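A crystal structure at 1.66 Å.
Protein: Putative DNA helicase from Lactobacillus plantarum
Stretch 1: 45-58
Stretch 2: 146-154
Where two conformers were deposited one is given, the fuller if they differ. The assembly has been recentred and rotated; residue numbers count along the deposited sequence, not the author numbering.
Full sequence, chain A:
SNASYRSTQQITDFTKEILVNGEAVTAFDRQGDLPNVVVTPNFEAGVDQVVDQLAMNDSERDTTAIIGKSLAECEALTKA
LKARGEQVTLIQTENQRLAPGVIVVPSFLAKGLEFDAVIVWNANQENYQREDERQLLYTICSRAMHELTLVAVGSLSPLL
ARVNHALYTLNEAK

Stretch 1 (45-58) AGVDQVVDQLAMND
Stretch 2 146-154: HELTLVAVG

Residues 45-58 form one uninterrupted helical segment, with phi/psi near -62/-42 and i to i+4 backbone hydrogen bonds of 2.8 to 3.1 Å, from Gln-49 N to Ala-45 O through Asp-58 N to Leu-54 O. Stretch 2 is extended as a strand running to Val-153, with phi from -135° to -104° and psi from 116° to 139° over residues 147 to 153. The axes run nearly antiparallel, at 165°, and approach to 8.3 Å. Register follows from the nearest CA pairs: Gly-46 CA to Val-153 CA, 5.9 Å; Gln-53 CA to Thr-149 CA, 7.9 Å; Asn-57 CA to Glu-147 CA, 8.2 Å. The helix therefore lies closest to the strand near Gly-46.

Strand alternation selects the facing side chains. The CA-to-CB bonds of Glu-147, Thr-149 and Val-151 point toward the helix, whereas those of Leu-148 and Ala-152 point away. On the helix, Gln-49, Gln-53 and Asn-57 point toward the strand, spaced four residues apart and so aligned along one face.

Gly-46 permits the close end. An ideal CB there would lie 2.9 Å from Val-153 CG2, a clash; without it, Gly-46 CA sits 4.3 Å from Val-153 CG2, and Gly-46 O is 3.8 Å from Val-151 CG1. Val-151 (chi1 177°, t) has the most area covered by the other stretch. Its CG1 reaches Gly-46, while its CG2 lies 3.8 Å from Gln-49 CG and makes an apolar contact with Val-50 CG2 at 4.3 Å. Val-50, whose CA-to-CB bond points sideways, is also t, at 175°, and its CG2 is the atom that meets Val-151. Gln-49 (chi1 180°, t; chi2 57°, p) thus contributes aliphatic surface to this valine cluster.

Midway, Gln-53 adopts chi1 -169° (t), chi2 69° (p) and chi3 -132°, bringing its amide carbon CD to 3.1 Å from Thr-149 OG1. Thr-149 has chi1 -62° (m). Proximity does not make this a hydrogen bond: Gln-53 OE1 and NE2 lie 3.3 and 3.4 Å from Thr-149 OG1, both at poor angles. The hydroxyl instead has a hydrogen-bonding partner elsewhere in the structure, so its polarity is satisfied without the glutamine.

At the far end, Asn-57 (chi1 -69°, m) points its CA-to-CB bond toward the strand, and its modelled OD1 lies 4.1 Å from Glu-147 CG. Glu-147 has chi1 -162° (t), chi2 78° (p) and chi3 19°; here a polar side chain meets an aliphatic segment.

No hydrogen bond joins the stretches. Their 314 Å² of buried surface, summed over both sides, reflects packing contacts, with backbone hydrogen bonding confined to the helix within these segments.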

# COMPACT_ATOMS: atom_id res chain seq x y z
N ALA A 45 8.33 -12.40 6.01
CA ALA A 45 7.15 -12.87 5.29
C ALA A 45 6.37 -11.72 4.61
O ALA A 45 5.77 -11.87 3.52
CB ALA A 45 6.25 -13.64 6.21
N GLY A 46 6.35 -10.57 5.28
CA GLY A 46 5.75 -9.38 4.65
C GLY A 46 6.48 -9.01 3.37
O GLY A 46 5.85 -8.73 2.36
N VAL A 47 7.81 -9.02 3.43
CA VAL A 47 8.62 -8.69 2.25
C VAL A 47 8.35 -9.74 1.14
O VAL A 47 8.23 -9.37 -0.03
CB VAL A 47 10.09 -8.63 2.64
CG1 VAL A 47 10.96 -8.46 1.40
CG2 VAL A 47 10.34 -7.46 3.63
N ASP A 48 8.24 -11.03 1.50
CA ASP A 48 7.87 -12.05 0.50
C ASP A 48 6.59 -11.61 -0.25
O ASP A 48 6.46 -11.75 -1.48
CB ASP A 48 7.51 -13.37 1.19
CG ASP A 48 8.74 -14.14 1.74
OD1 ASP A 48 9.90 -13.72 1.52
OD2 ASP A 48 8.53 -15.25 2.30
N GLN A 49 5.60 -11.13 0.52
CA GLN A 49 4.34 -10.77 -0.13
C GLN A 49 4.49 -9.57 -1.03
O GLN A 49 3.84 -9.49 -2.09
CB GLN A 49 3.19 -10.58 0.87
CG GLN A 49 1.87 -10.20 0.19
CD GLN A 49 1.37 -11.18 -0.87
OE1 GLN A 49 1.59 -12.40 -0.80
NE2 GLN A 49 0.66 -10.64 -1.87
N VAL A 50 5.32 -8.61 -0.63
CA VAL A 50 5.60 -7.45 -1.50
C VAL A 50 6.25 -7.92 -2.82
O VAL A 50 5.88 -7.47 -3.91
CB VAL A 50 6.50 -6.43 -0.80
CG1 VAL A 50 6.87 -5.33 -1.74
CG2 VAL A 50 5.76 -5.85 0.44
N VAL A 51 7.24 -8.80 -2.72
CA VAL A 51 7.92 -9.32 -3.92
C VAL A 51 6.90 -10.00 -4.86
O VAL A 51 6.86 -9.76 -6.09
CB VAL A 51 9.03 -10.31 -3.50
CG1 VAL A 51 9.55 -11.11 -4.69
CG2 VAL A 51 10.19 -9.52 -2.89
N ASP A 52 6.05 -10.81 -4.25
CA ASP A 52 5.04 -11.57 -4.97
C ASP A 52 4.00 -10.64 -5.63
O ASP A 52 3.63 -10.84 -6.81
CB ASP A 52 4.35 -12.53 -4.04
CG ASP A 52 5.24 -13.65 -3.59
OD1 ASP A 52 6.40 -13.74 -4.03
OD2 ASP A 52 4.73 -14.49 -2.80
N GLN A 53 3.56 -9.63 -4.88
CA GLN A 53 2.62 -8.65 -5.44
C GLN A 53 3.22 -7.84 -6.59
O GLN A 53 2.56 -7.56 -7.58
CB GLN A 53 2.09 -7.73 -4.34
CG GLN A 53 0.90 -6.86 -4.84
CD GLN A 53 -0.33 -7.70 -5.08
OE1 GLN A 53 -0.98 -7.58 -6.13
NE2 GLN A 53 -0.63 -8.56 -4.15
N LEU A 54 4.49 -7.48 -6.46
CA LEU A 54 5.16 -6.73 -7.52
C LEU A 54 5.20 -7.58 -8.79
O LEU A 54 4.93 -7.08 -9.88
CB LEU A 54 6.56 -6.36 -7.07
CG LEU A 54 6.63 -5.21 -6.03
CD1 LEU A 54 8.05 -5.10 -5.54
CD2 LEU A 54 6.17 -3.87 -6.64
N ALA A 55 5.46 -8.87 -8.63
CA ALA A 55 5.49 -9.79 -9.78
C ALA A 55 4.09 -9.89 -10.39
O ALA A 55 3.96 -9.87 -11.61
CB ALA A 55 6.02 -11.15 -9.38
N MSE A 56 3.06 -10.02 -9.55
CA MSE A 56 1.68 -10.09 -10.04
C MSE A 56 1.32 -8.81 -10.78
O MSE A 56 0.83 -8.87 -11.91
CB MSE A 56 0.69 -10.29 -8.91
CG MSE A 56 -0.76 -10.24 -9.34
SE MSE A 56 -1.23 -11.73 -10.51
CE MSE A 56 -0.61 -13.18 -9.35
N ASN A 57 1.56 -7.66 -10.16
CA ASN A 57 1.25 -6.37 -10.78
C ASN A 57 1.99 -6.19 -12.10
O ASN A 57 1.39 -5.79 -13.11
CB ASN A 57 1.56 -5.21 -9.81
CG ASN A 57 0.61 -5.17 -8.64
OD1 ASN A 57 -0.29 -6.03 -8.51
ND2 ASN A 57 0.83 -4.20 -7.76
N ASP A 58 3.29 -6.52 -12.11
CA ASP A 58 4.10 -6.48 -13.35
C ASP A 58 3.46 -7.30 -14.46
O ASP A 58 3.46 -6.90 -15.61
CB ASP A 58 5.48 -7.06 -13.07
CG ASP A 58 6.38 -6.13 -12.32
OD1 ASP A 58 5.99 -4.98 -12.03
OD2 ASP A 58 7.52 -6.56 -11.99
N HIS A 146 -6.06 1.95 -9.56
CA HIS A 146 -6.57 0.74 -10.22
C HIS A 146 -6.38 -0.55 -9.39
O HIS A 146 -7.26 -1.41 -9.38
CB HIS A 146 -5.98 0.61 -11.64
CG HIS A 146 -6.22 1.84 -12.50
ND1 HIS A 146 -5.21 2.53 -13.13
CD2 HIS A 146 -7.36 2.52 -12.76
CE1 HIS A 146 -5.72 3.58 -13.76
NE2 HIS A 146 -7.02 3.59 -13.55
N GLU A 147 -5.26 -0.66 -8.68
CA GLU A 147 -4.98 -1.85 -7.85
C GLU A 147 -4.46 -1.39 -6.49
O GLU A 147 -3.63 -0.52 -6.41
CB GLU A 147 -3.91 -2.70 -8.53
CG GLU A 147 -3.84 -4.14 -8.01
CD GLU A 147 -4.97 -5.02 -8.59
OE1 GLU A 147 -5.56 -4.64 -9.63
OE2 GLU A 147 -5.24 -6.11 -8.02
N LEU A 148 -5.00 -2.00 -5.44
CA LEU A 148 -4.60 -1.65 -4.07
C LEU A 148 -4.36 -2.92 -3.28
O LEU A 148 -5.24 -3.79 -3.20
CB LEU A 148 -5.69 -0.80 -3.42
CG LEU A 148 -5.52 -0.51 -1.93
CD1 LEU A 148 -4.25 0.33 -1.67
CD2 LEU A 148 -6.81 0.16 -1.32
N THR A 149 -3.18 -2.99 -2.67
CA THR A 149 -2.77 -4.16 -1.87
C THR A 149 -2.32 -3.61 -0.55
O THR A 149 -1.65 -2.61 -0.49
CB THR A 149 -1.55 -4.90 -2.51
OG1 THR A 149 -1.91 -5.38 -3.80
CG2 THR A 149 -1.14 -6.10 -1.62
N LEU A 150 -2.72 -4.27 0.54
CA LEU A 150 -2.23 -3.91 1.89
C LEU A 150 -1.54 -5.12 2.45
O LEU A 150 -2.12 -6.21 2.50
CB LEU A 150 -3.35 -3.47 2.86
CG LEU A 150 -4.00 -2.12 2.59
CD1 LEU A 150 -4.94 -2.19 1.42
CD2 LEU A 150 -4.82 -1.74 3.84
N VAL A 151 -0.31 -4.91 2.92
CA VAL A 151 0.45 -5.98 3.61
C VAL A 151 0.63 -5.59 5.05
O VAL A 151 1.08 -4.49 5.32
CB VAL A 151 1.84 -6.23 2.94
CG1 VAL A 151 2.64 -7.30 3.71
CG2 VAL A 151 1.68 -6.65 1.47
N ALA A 152 0.29 -6.49 5.98
CA ALA A 152 0.43 -6.16 7.41
C ALA A 152 1.31 -7.22 8.02
O ALA A 152 1.15 -8.39 7.70
CB ALA A 152 -0.96 -6.18 8.11
N VAL A 153 2.20 -6.81 8.90
CA VAL A 153 3.07 -7.75 9.64
C VAL A 153 2.50 -7.85 11.06
O VAL A 153 2.46 -6.85 11.82
CB VAL A 153 4.50 -7.25 9.71
CG1 VAL A 153 5.35 -8.22 10.56
CG2 VAL A 153 5.07 -7.18 8.28
N GLY A 154 2.04 -9.04 11.41
CA GLY A 154 1.50 -9.31 12.73
C GLY A 154 -0.00 -9.40 12.66
O GLY A 154 -0.57 -10.44 12.35